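Dextranase (PDB 6NZS) catalyses the endohydrolysis of (1->6)-alpha-D-glucosidic linkages in dextran as a family 49 glycoside hydrolase built round a right-handed parallel beta-helix. Local coordinates at residues I414-N422 against A465-F476; V443-S454 against T485-L494. All coordinates share one frame; numbering follows the deposited sequence.

Contact 1: I414-N422 against A465-F476; sequences IQWGWTPRN and ADPNTTVKNMRF
Trp416 and Met474 meet in the interior of the parallel beta-helix of this family 49 glycoside hydrolase, where the end of strand 414-415 and the loop after it face strand 469-482 of another sheet. The methyl CE of Met474 sits over one face of the indole, 3.6 Å from the centroid of the five-membered ring and close to its normal, a CH-pi contact; SD stands farther back above the same ring, as in a Met-aromatic pair. A bend at the end of the methionine chain (chi3 -62°) turns CE onto the ring. Phe476 continues the apolar layer. Its ring is nearly parallel to the six-membered ring of Trp416, with planes at 19°, but is slid so far that the two barely overlap, and its CE2 lies 3.8 Å from CG2 of Ile414. Val471 divides its branches, CG1 reaching CD1 of the indole and CG2 resting against the carbonyl oxygen of Arg421.

Toward the surface the contact passes from apolar packing to hydrogen bonds. Pro420 CB still lies 3.7 Å from Asp466 CB, the two side chains crossing at about a right angle, beside a type I turn from Asp466 to Thr469. That turn is tied by an Asx turn from Asp466 OD1 to Asn468 N, while Thr469 OG1 bonds to Asp466 O and also to Ser495 OG. Asn422 uses both ends of its amide: ND2 reaches Asn468 O through a water, and OD1 accepts from Thr470 N at 3.0 Å, with the donor tilted 20° from the amide carbonyl plane.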
loop_
_atom_site.group_PDB
_atom_site.type_symbol
_atom_site.label_atom_id
_atom_site.label_comp_id
_atom_site.label_asym_id
_atom_site.label_seq_id
_atom_site.Cartn_x
_atom_site.Cartn_y
_atom_site.Cartn_z
ATOM N N ILE A 414 6.165 -5.643 -5.817
ATOM C CA ILE A 414 7.325 -5.985 -4.995
ATOM C C ILE A 414 8.595 -5.530 -5.711
ATOM O O ILE A 414 8.770 -5.798 -6.903
ATOM C CB ILE A 414 7.357 -7.501 -4.757
ATOM C CG1 ILE A 414 6.246 -7.910 -3.789
ATOM C CG2 ILE A 414 8.731 -7.945 -4.253
ATOM C CD1 ILE A 414 5.763 -9.347 -3.969
ATOM N N GLN A 415 9.500 -4.862 -4.982
ATOM C CA GLN A 415 10.734 -4.310 -5.545
ATOM C C GLN A 415 11.927 -4.728 -4.692
ATOM O O GLN A 415 11.895 -4.568 -3.472
ATOM C CB GLN A 415 10.649 -2.782 -5.520
ATOM C CG GLN A 415 11.891 -2.060 -6.053
ATOM C CD GLN A 415 12.100 -2.326 -7.521
ATOM O OE1 GLN A 415 13.004 -3.060 -7.913
ATOM N NE2 GLN A 415 11.236 -1.746 -8.354
ATOM N N TRP A 416 12.997 -5.218 -5.334
ATOM C CA TRP A 416 14.273 -5.387 -4.641
ATOM C C TRP A 416 15.459 -4.852 -5.435
ATOM O O TRP A 416 16.609 -5.031 -5.005
ATOM C CB TRP A 416 14.513 -6.831 -4.163
ATOM C CG TRP A 416 14.774 -7.856 -5.230
ATOM C CD1 TRP A 416 15.970 -8.137 -5.838
ATOM C CD2 TRP A 416 13.816 -8.764 -5.793
ATOM N NE1 TRP A 416 15.808 -9.162 -6.743
ATOM C CE2 TRP A 416 14.498 -9.562 -6.737
ATOM C CE3 TRP A 416 12.451 -8.991 -5.577
ATOM C CZ2 TRP A 416 13.859 -10.565 -7.469
ATOM C CZ3 TRP A 416 11.814 -9.981 -6.317
ATOM C CH2 TRP A 416 12.519 -10.752 -7.253
ATOM N N GLY A 417 15.216 -4.176 -6.557
ATOM C CA GLY A 417 16.279 -3.626 -7.379
ATOM C C GLY A 417 16.638 -2.186 -7.069
ATOM O O GLY A 417 16.673 -1.786 -5.896
ATOM N N TRP A 418 16.908 -1.411 -8.131
ATOM C CA TRP A 418 17.340 -0.006 -8.113
ATOM C C TRP A 418 18.824 0.186 -7.804
ATOM O O TRP A 418 19.434 1.135 -8.305
ATOM C CB TRP A 418 16.502 0.888 -7.192
ATOM C CG TRP A 418 15.060 1.118 -7.600
ATOM C CD1 TRP A 418 13.946 0.801 -6.867
ATOM C CD2 TRP A 418 14.584 1.768 -8.794
ATOM N NE1 TRP A 418 12.811 1.188 -7.543
ATOM C CE2 TRP A 418 13.173 1.782 -8.725
ATOM C CE3 TRP A 418 15.213 2.317 -9.921
ATOM C CZ2 TRP A 418 12.379 2.337 -9.729
ATOM C CZ3 TRP A 418 14.420 2.873 -10.919
ATOM C CH2 TRP A 418 13.015 2.869 -10.819
ATOM N N THR A 419 19.394 -0.642 -6.934
ATOM C CA THR A 419 20.824 -0.621 -6.641
ATOM C C THR A 419 21.252 -2.050 -6.353
ATOM O O THR A 419 20.413 -2.895 -6.020
ATOM C CB THR A 419 21.166 0.247 -5.410
ATOM O OG1 THR A 419 20.713 -0.390 -4.204
ATOM C CG2 THR A 419 20.577 1.638 -5.481
ATOM N N PRO A 420 22.548 -2.354 -6.446
ATOM C CA PRO A 420 23.028 -3.622 -5.887
ATOM C C PRO A 420 22.747 -3.660 -4.390
ATOM O O PRO A 420 22.801 -2.635 -3.706
ATOM C CB PRO A 420 24.540 -3.587 -6.166
ATOM C CG PRO A 420 24.690 -2.636 -7.306
ATOM C CD PRO A 420 23.628 -1.600 -7.109
ATOM N N ARG A 421 22.413 -4.849 -3.883
ATOM C CA ARG A 421 22.046 -5.006 -2.481
ATOM C C ARG A 421 22.594 -6.319 -1.945
ATOM O O ARG A 421 22.847 -7.263 -2.699
ATOM C CB ARG A 421 20.519 -4.970 -2.283
ATOM C CG ARG A 421 19.888 -3.659 -2.699
ATOM C CD ARG A 421 18.366 -3.665 -2.514
ATOM N NE ARG A 421 17.738 -2.535 -3.199
ATOM C CZ ARG A 421 17.704 -1.293 -2.727
ATOM N NH1 ARG A 421 18.258 -1.000 -1.550
ATOM N NH2 ARG A 421 17.117 -0.335 -3.431
ATOM N N ASN A 422 22.773 -6.362 -0.619
ATOM C CA ASN A 422 23.093 -7.580 0.120
ATOM C C ASN A 422 21.870 -7.931 0.962
ATOM O O ASN A 422 21.558 -7.231 1.932
ATOM C CB ASN A 422 24.322 -7.369 1.002
ATOM C CG ASN A 422 25.609 -7.378 0.211
ATOM O OD1 ASN A 422 25.820 -8.227 -0.649
ATOM N ND2 ASN A 422 26.486 -6.417 0.500
ATOM N N ALA A 465 25.728 -3.020 -12.229
ATOM C CA ALA A 465 25.644 -4.111 -11.268
ATOM C C ALA A 465 26.938 -4.227 -10.462
ATOM O O ALA A 465 27.966 -3.626 -10.790
ATOM C CB ALA A 465 25.355 -5.430 -11.983
ATOM N N ASP A 466 26.873 -5.010 -9.385
ATOM C CA ASP A 466 28.029 -5.297 -8.533
ATOM C C ASP A 466 28.070 -6.788 -8.229
ATOM O O ASP A 466 27.311 -7.272 -7.369
ATOM C CB ASP A 466 27.982 -4.484 -7.245
ATOM C CG ASP A 466 29.273 -4.579 -6.436
ATOM O OD1 ASP A 466 30.133 -5.418 -6.771
ATOM O OD2 ASP A 466 29.408 -3.814 -5.456
ATOM N N PRO A 467 28.945 -7.546 -8.895
ATOM C CA PRO A 467 29.044 -8.989 -8.617
ATOM C C PRO A 467 29.507 -9.318 -7.207
ATOM O O PRO A 467 29.426 -10.488 -6.810
ATOM C CB PRO A 467 30.060 -9.485 -9.656
ATOM C CG PRO A 467 30.101 -8.415 -10.704
ATOM C CD PRO A 467 29.840 -7.128 -9.984
ATOM N N ASN A 468 29.981 -8.339 -6.445
ATOM C CA ASN A 468 30.398 -8.562 -5.069
ATOM C C ASN A 468 29.275 -8.334 -4.069
ATOM O O ASN A 468 29.543 -8.238 -2.870
ATOM C CB ASN A 468 31.620 -7.704 -4.732
ATOM C CG ASN A 468 32.811 -8.027 -5.609
ATOM O OD1 ASN A 468 33.049 -9.188 -5.945
ATOM N ND2 ASN A 468 33.565 -7.004 -5.988
ATOM N N THR A 469 28.028 -8.248 -4.533
ATOM C CA THR A 469 26.857 -8.204 -3.672
ATOM C C THR A 469 25.957 -9.381 -4.027
ATOM O O THR A 469 26.013 -9.904 -5.144
ATOM C CB THR A 469 26.093 -6.881 -3.836
ATOM O OG1 THR A 469 25.641 -6.748 -5.190
ATOM C CG2 THR A 469 26.991 -5.693 -3.494
ATOM N N THR A 470 25.139 -9.809 -3.060
ATOM C CA THR A 470 24.294 -10.984 -3.241
ATOM C C THR A 470 22.914 -10.753 -2.643
ATOM O O THR A 470 22.794 -10.358 -1.479
ATOM C CB THR A 470 24.927 -12.221 -2.596
ATOM O OG1 THR A 470 26.238 -12.413 -3.136
ATOM C CG2 THR A 470 24.103 -13.453 -2.896
ATOM N N VAL A 471 21.884 -11.014 -3.447
ATOM C CA VAL A 471 20.496 -11.089 -3.004
ATOM C C VAL A 471 20.116 -12.565 -3.020
ATOM O O VAL A 471 20.152 -13.205 -4.080
ATOM C CB VAL A 471 19.586 -10.270 -3.934
ATOM C CG1 VAL A 471 18.116 -10.522 -3.620
ATOM C CG2 VAL A 471 19.935 -8.794 -3.830
ATOM N N LYS A 472 19.761 -13.119 -1.859
ATOM C CA LYS A 472 19.532 -14.557 -1.806
ATOM C C LYS A 472 18.469 -14.934 -0.781
ATOM O O LYS A 472 18.186 -14.196 0.167
ATOM C CB LYS A 472 20.835 -15.322 -1.528
ATOM C CG LYS A 472 21.452 -15.003 -0.181
ATOM C CD LYS A 472 22.747 -15.778 0.010
ATOM C CE LYS A 472 23.320 -15.528 1.390
ATOM N NZ LYS A 472 24.658 -16.166 1.527
ATOM N N ASN A 473 17.893 -16.121 -0.986
ATOM C CA ASN A 473 17.016 -16.747 -0.003
ATOM C C ASN A 473 15.799 -15.875 0.292
ATOM O O ASN A 473 15.513 -15.521 1.434
ATOM C CB ASN A 473 17.785 -17.109 1.270
ATOM C CG ASN A 473 18.883 -18.118 1.011
ATOM O OD1 ASN A 473 18.705 -19.057 0.233
ATOM N ND2 ASN A 473 20.032 -17.922 1.650
ATOM N N MET A 474 15.079 -15.526 -0.770
ATOM C CA MET A 474 13.846 -14.759 -0.670
ATOM C C MET A 474 12.724 -15.650 -1.164
ATOM O O MET A 474 12.793 -16.174 -2.283
ATOM C CB MET A 474 13.923 -13.483 -1.504
ATOM C CG MET A 474 15.138 -12.634 -1.198
ATOM S SD MET A 474 14.840 -10.888 -1.515
ATOM C CE MET A 474 14.522 -10.928 -3.265
ATOM N N ARG A 475 11.708 -15.832 -0.331
ATOM C CA ARG A 475 10.576 -16.693 -0.640
ATOM C C ARG A 475 9.290 -15.881 -0.602
ATOM O O ARG A 475 9.009 -15.188 0.382
ATOM C CB ARG A 475 10.482 -17.856 0.354
ATOM C CG ARG A 475 9.353 -18.838 0.054
ATOM C CD ARG A 475 9.477 -20.084 0.927
ATOM N NE ARG A 475 8.464 -21.091 0.622
ATOM C CZ ARG A 475 8.676 -22.170 -0.126
ATOM N NH1 ARG A 475 9.875 -22.392 -0.653
ATOM N NH2 ARG A 475 7.689 -23.036 -0.345
ATOM N N PHE A 476 8.520 -15.964 -1.680
ATOM C CA PHE A 476 7.226 -15.300 -1.797
ATOM C C PHE A 476 6.211 -16.409 -2.023
ATOM O O PHE A 476 6.234 -17.058 -3.073
ATOM C CB PHE A 476 7.225 -14.341 -2.990
ATOM C CG PHE A 476 8.310 -13.309 -2.941
ATOM C CD1 PHE A 476 9.548 -13.556 -3.504
ATOM C CD2 PHE A 476 8.093 -12.087 -2.329
ATOM C CE1 PHE A 476 10.559 -12.602 -3.457
ATOM C CE2 PHE A 476 9.092 -11.138 -2.270
ATOM C CZ PHE A 476 10.325 -11.385 -2.830
HETATM O O HOH W 1 29.318 -6.642 -0.779
#

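Contact 2: V443-S454 against T485-L494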
loop_
_atom_site.group_PDB
_atom_site.type_symbol
_atom_site.label_atom_id
_atom_site.label_comp_id
_atom_site.label_asym_id
_atom_site.label_seq_id
_atom_site.Cartn_x
_atom_site.Cartn_y
_atom_site.Cartn_z
ATOM N N VAL A 443 8.132 -1.687 -22.725
ATOM C CA VAL A 443 8.639 -2.641 -21.733
ATOM C C VAL A 443 9.480 -1.849 -20.733
ATOM O O VAL A 443 10.674 -1.623 -20.931
ATOM C CB VAL A 443 9.411 -3.788 -22.387
ATOM C CG1 VAL A 443 10.003 -4.720 -21.334
ATOM C CG2 VAL A 443 8.506 -4.568 -23.354
ATOM N N LYS A 444 8.853 -1.428 -19.637
ATOM C CA LYS A 444 9.530 -0.653 -18.604
ATOM C C LYS A 444 10.312 -1.555 -17.657
ATOM O O LYS A 444 9.983 -2.726 -17.460
ATOM C CB LYS A 444 8.518 0.153 -17.789
ATOM C CG LYS A 444 7.702 1.129 -18.601
ATOM C CD LYS A 444 8.189 2.528 -18.410
ATOM C CE LYS A 444 7.279 3.526 -19.085
ATOM N NZ LYS A 444 8.100 4.467 -19.891
ATOM N N TYR A 445 11.361 -0.990 -17.063
ATOM C CA TYR A 445 12.218 -1.767 -16.169
ATOM C C TYR A 445 11.634 -1.933 -14.774
ATOM O O TYR A 445 12.041 -2.857 -14.059
ATOM C CB TYR A 445 13.600 -1.118 -16.015
ATOM C CG TYR A 445 14.385 -0.936 -17.294
ATOM C CD1 TYR A 445 15.199 -1.951 -17.783
ATOM C CD2 TYR A 445 14.330 0.262 -17.994
ATOM C CE1 TYR A 445 15.937 -1.776 -18.954
ATOM C CE2 TYR A 445 15.055 0.446 -19.165
ATOM C CZ TYR A 445 15.852 -0.576 -19.637
ATOM O OH TYR A 445 16.578 -0.388 -20.798
ATOM N N ASN A 446 10.714 -1.063 -14.365
ATOM C CA ASN A 446 10.200 -1.028 -12.994
ATOM C C ASN A 446 8.690 -1.248 -12.999
ATOM O O ASN A 446 7.914 -0.333 -12.722
ATOM C CB ASN A 446 10.585 0.291 -12.274
ATOM C CG ASN A 446 9.988 1.530 -12.932
ATOM O OD1 ASN A 446 9.937 1.636 -14.158
ATOM N ND2 ASN A 446 9.531 2.471 -12.111
ATOM N N THR A 447 8.273 -2.471 -13.301
ATOM C CA THR A 447 6.854 -2.815 -13.311
ATOM C C THR A 447 6.739 -4.311 -13.046
ATOM O O THR A 447 7.733 -4.964 -12.710
ATOM C CB THR A 447 6.181 -2.309 -14.602
ATOM O OG1 THR A 447 4.754 -2.487 -14.528
ATOM C CG2 THR A 447 6.725 -3.044 -15.811
ATOM N N CYS A 448 5.515 -4.836 -13.191
ATOM C CA CYS A 448 5.131 -6.227 -12.943
ATOM C C CYS A 448 4.848 -6.487 -11.471
ATOM O O CYS A 448 5.091 -5.629 -10.617
ATOM C CB CYS A 448 6.161 -7.247 -13.452
ATOM S SG CYS A 448 6.728 -7.007 -15.146
ATOM N N ILE A 449 4.350 -7.684 -11.166
ATOM C CA ILE A 449 4.074 -8.038 -9.777
ATOM C C ILE A 449 5.366 -8.083 -8.961
ATOM O O ILE A 449 5.432 -7.547 -7.849
ATOM C CB ILE A 449 3.285 -9.358 -9.710
ATOM C CG1 ILE A 449 1.979 -9.254 -10.518
ATOM C CG2 ILE A 449 3.012 -9.734 -8.259
ATOM C CD1 ILE A 449 0.991 -8.205 -10.000
ATOM N N LEU A 450 6.409 -8.726 -9.495
ATOM C CA LEU A 450 7.713 -8.823 -8.838
ATOM C C LEU A 450 8.790 -8.194 -9.719
ATOM O O LEU A 450 8.787 -8.369 -10.941
ATOM C CB LEU A 450 8.063 -10.286 -8.532
ATOM C CG LEU A 450 7.073 -11.014 -7.624
ATOM C CD1 LEU A 450 6.267 -12.044 -8.404
ATOM C CD2 LEU A 450 7.815 -11.662 -6.455
ATOM N N ASN A 451 9.736 -7.481 -9.099
ATOM C CA ASN A 451 10.652 -6.660 -9.883
ATOM C C ASN A 451 11.963 -6.439 -9.144
ATOM O O ASN A 451 11.972 -6.171 -7.943
ATOM C CB ASN A 451 9.965 -5.314 -10.156
ATOM C CG ASN A 451 10.756 -4.373 -11.056
ATOM O OD1 ASN A 451 10.788 -3.175 -10.783
ATOM N ND2 ASN A 451 11.345 -4.882 -12.139
ATOM N N SER A 452 13.058 -6.558 -9.888
ATOM C CA SER A 452 14.331 -5.913 -9.573
ATOM C C SER A 452 14.564 -4.903 -10.690
ATOM O O SER A 452 15.014 -5.265 -11.783
ATOM C CB SER A 452 15.474 -6.917 -9.504
ATOM O OG SER A 452 16.725 -6.222 -9.465
ATOM N N SER A 453 14.226 -3.646 -10.430
ATOM C CA SER A 453 14.435 -2.609 -11.429
ATOM C C SER A 453 15.926 -2.412 -11.688
ATOM O O SER A 453 16.776 -2.687 -10.829
ATOM C CB SER A 453 13.825 -1.289 -10.959
ATOM O OG SER A 453 13.981 -0.274 -11.948
ATOM N N SER A 454 16.236 -1.922 -12.886
ATOM C CA SER A 454 17.584 -1.473 -13.211
ATOM C C SER A 454 17.953 -0.264 -12.345
ATOM O O SER A 454 17.150 0.242 -11.562
ATOM C CB SER A 454 17.658 -1.164 -14.702
ATOM O OG SER A 454 16.669 -0.213 -15.055
ATOM N N THR A 485 -3.705 -8.112 -15.173
ATOM C CA THR A 485 -2.470 -7.377 -14.903
ATOM C C THR A 485 -1.591 -7.409 -16.144
ATOM O O THR A 485 -1.941 -8.009 -17.169
ATOM C CB THR A 485 -1.735 -7.868 -13.645
ATOM O OG1 THR A 485 -0.776 -6.883 -13.247
ATOM C CG2 THR A 485 -1.011 -9.193 -13.892
ATOM N N ASN A 486 -0.434 -6.748 -16.047
ATOM C CA ASN A 486 0.436 -6.582 -17.209
ATOM C C ASN A 486 1.543 -7.625 -17.314
ATOM O O ASN A 486 1.794 -8.126 -18.418
ATOM C CB ASN A 486 0.997 -5.150 -17.316
ATOM C CG ASN A 486 1.961 -4.790 -16.203
ATOM O OD1 ASN A 486 1.871 -5.299 -15.078
ATOM N ND2 ASN A 486 2.879 -3.871 -16.503
ATOM N N CYS A 487 2.219 -7.973 -16.218
ATOM C CA CYS A 487 3.342 -8.905 -16.315
ATOM C C CYS A 487 3.655 -9.474 -14.938
ATOM O O CYS A 487 3.369 -8.857 -13.913
ATOM C CB CYS A 487 4.585 -8.253 -16.943
ATOM S SG CYS A 487 5.062 -6.653 -16.259
ATOM N N ALA A 488 4.265 -10.664 -14.935
ATOM C CA ALA A 488 4.539 -11.371 -13.685
ATOM C C ALA A 488 5.813 -10.885 -12.997
ATOM O O ALA A 488 5.779 -10.501 -11.825
ATOM C CB ALA A 488 4.610 -12.881 -13.929
ATOM N N ILE A 489 6.949 -10.925 -13.692
ATOM C CA ILE A 489 8.235 -10.715 -13.023
ATOM C C ILE A 489 9.271 -10.177 -14.000
ATOM O O ILE A 489 9.449 -10.716 -15.096
ATOM C CB ILE A 489 8.713 -12.001 -12.316
ATOM C CG1 ILE A 489 10.026 -11.755 -11.582
ATOM C CG2 ILE A 489 8.849 -13.157 -13.301
ATOM C CD1 ILE A 489 10.329 -12.825 -10.522
ATOM N N ARG A 490 9.981 -9.125 -13.591
ATOM C CA ARG A 490 11.123 -8.630 -14.352
ATOM C C ARG A 490 12.281 -8.439 -13.392
ATOM O O ARG A 490 12.219 -7.586 -12.504
ATOM C CB ARG A 490 10.808 -7.336 -15.105
ATOM C CG ARG A 490 10.028 -7.589 -16.385
ATOM C CD ARG A 490 9.582 -6.317 -17.089
ATOM N NE ARG A 490 8.566 -6.682 -18.068
ATOM C CZ ARG A 490 7.762 -5.830 -18.694
ATOM N NH1 ARG A 490 7.862 -4.528 -18.485
ATOM N NH2 ARG A 490 6.843 -6.299 -19.530
ATOM N N VAL A 491 13.333 -9.228 -13.573
ATOM C CA VAL A 491 14.523 -9.145 -12.738
ATOM C C VAL A 491 15.673 -8.663 -13.607
ATOM O O VAL A 491 16.180 -9.415 -14.446
ATOM C CB VAL A 491 14.840 -10.500 -12.094
ATOM C CG1 VAL A 491 16.158 -10.434 -11.316
ATOM C CG2 VAL A 491 13.697 -10.929 -11.169
ATOM N N TYR A 492 16.077 -7.412 -13.413
ATOM C CA TYR A 492 17.336 -6.900 -13.953
ATOM C C TYR A 492 18.331 -6.999 -12.805
ATOM O O TYR A 492 18.346 -6.153 -11.909
ATOM C CB TYR A 492 17.152 -5.484 -14.499
ATOM C CG TYR A 492 15.997 -5.464 -15.476
ATOM C CD1 TYR A 492 16.145 -5.952 -16.769
ATOM C CD2 TYR A 492 14.737 -5.041 -15.073
ATOM C CE1 TYR A 492 15.068 -5.983 -17.648
ATOM C CE2 TYR A 492 13.669 -5.066 -15.927
ATOM C CZ TYR A 492 13.838 -5.527 -17.215
ATOM O OH TYR A 492 12.756 -5.562 -18.067
ATOM N N ALA A 493 19.114 -8.079 -12.802
ATOM C CA ALA A 493 19.917 -8.423 -11.631
ATOM C C ALA A 493 21.106 -7.485 -11.502
ATOM O O ALA A 493 21.984 -7.459 -12.371
ATOM C CB ALA A 493 20.391 -9.870 -11.717
ATOM N N LEU A 494 21.133 -6.725 -10.412
ATOM C CA LEU A 494 22.236 -5.830 -10.097
ATOM C C LEU A 494 23.195 -6.444 -9.092
ATOM O O LEU A 494 24.200 -5.813 -8.743
ATOM C CB LEU A 494 21.705 -4.492 -9.578
ATOM C CG LEU A 494 20.789 -3.728 -10.543
ATOM C CD1 LEU A 494 20.185 -2.514 -9.849
ATOM C CD2 LEU A 494 21.555 -3.317 -11.796
HETATM O O HOH W 2 5.933 -2.705 -19.409
HETATM O O HOH W 3 19.084 -6.988 -8.291
#
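Cys448 SG lies beside its own backbone N (chi1 -49°), whereas Cys487 SG stands between its backbone N and carbonyl carbon (chi1 49°), and these settings let the sulfurs join in a disulfide across successive coils of the parallel beta-helix. Just after the cysteines the two chains pair as parallel strands: Leu450 N donates to Ala488 O, Arg490 N to Leu450 O, Ser452 N to Arg490 O and Tyr492 N to Ser452 O. Leu450, Ile489, Ser452 and Val491 share one face of this pair; Asn451 and Arg490 lie on the other.

Arg490, extended from CG to NE, passes along the disulfide. Its guanidinium lies between Cys487 SG, 3.7 Å above one face, and Val443 CG1, 3.5 Å above the opposite face. NH1 donates 3.0 Å to a lone pair of Lys444 O, nearly in the guanidinium plane, and shares a water with Lys444 N. Val519 O and Ser517 O take NE and NH2, so bonds at all three nitrogens fix the rotation of this buried group. Close by, Asn486 ND2 donates to Thr447 OG1 at 3.1 Å.

Tyr445 directs its edge at the face of Tyr492 in a T-shaped stack, with planes at 71° and CD1 3.9 Å from Tyr492 CZ; the hydroxyl of Tyr492 is hydrogen-bonded to His521. Asn451 ND2 bridges two carbonyls, Tyr445 O and Arg490 O, thereby tying the loop before the strand to the neighbouring coil. At the far end Ser452 OG, itself accepting from a water held by Leu494 N, donates 2.9 Å to Tyr492 O from well above the carbonyl plane.

Overall arrangement
Contacts 1 and 2 have their centres about 13 Å apart and join neighbouring coils of the beta-helix. Strands 414-415, 450-452 and 489-493 follow one another in one parallel sheet; contact 2 lies between the last two, whereas contact 1 runs from the first to strand 469-482, which the chain forms between the two segments of contact 2. Gln415 ties the contacts together: its NE2 lies 2.9 Å from Asn451 OD1 and its OE1 2.9 Å from Ser453 N, both probable hydrogen bonds. Leu450 extends the apolar interior from contact 2 to Ile414 and Phe476 of contact 1, and Trp418 CE3 packs 3.3 Å from Ser454 O.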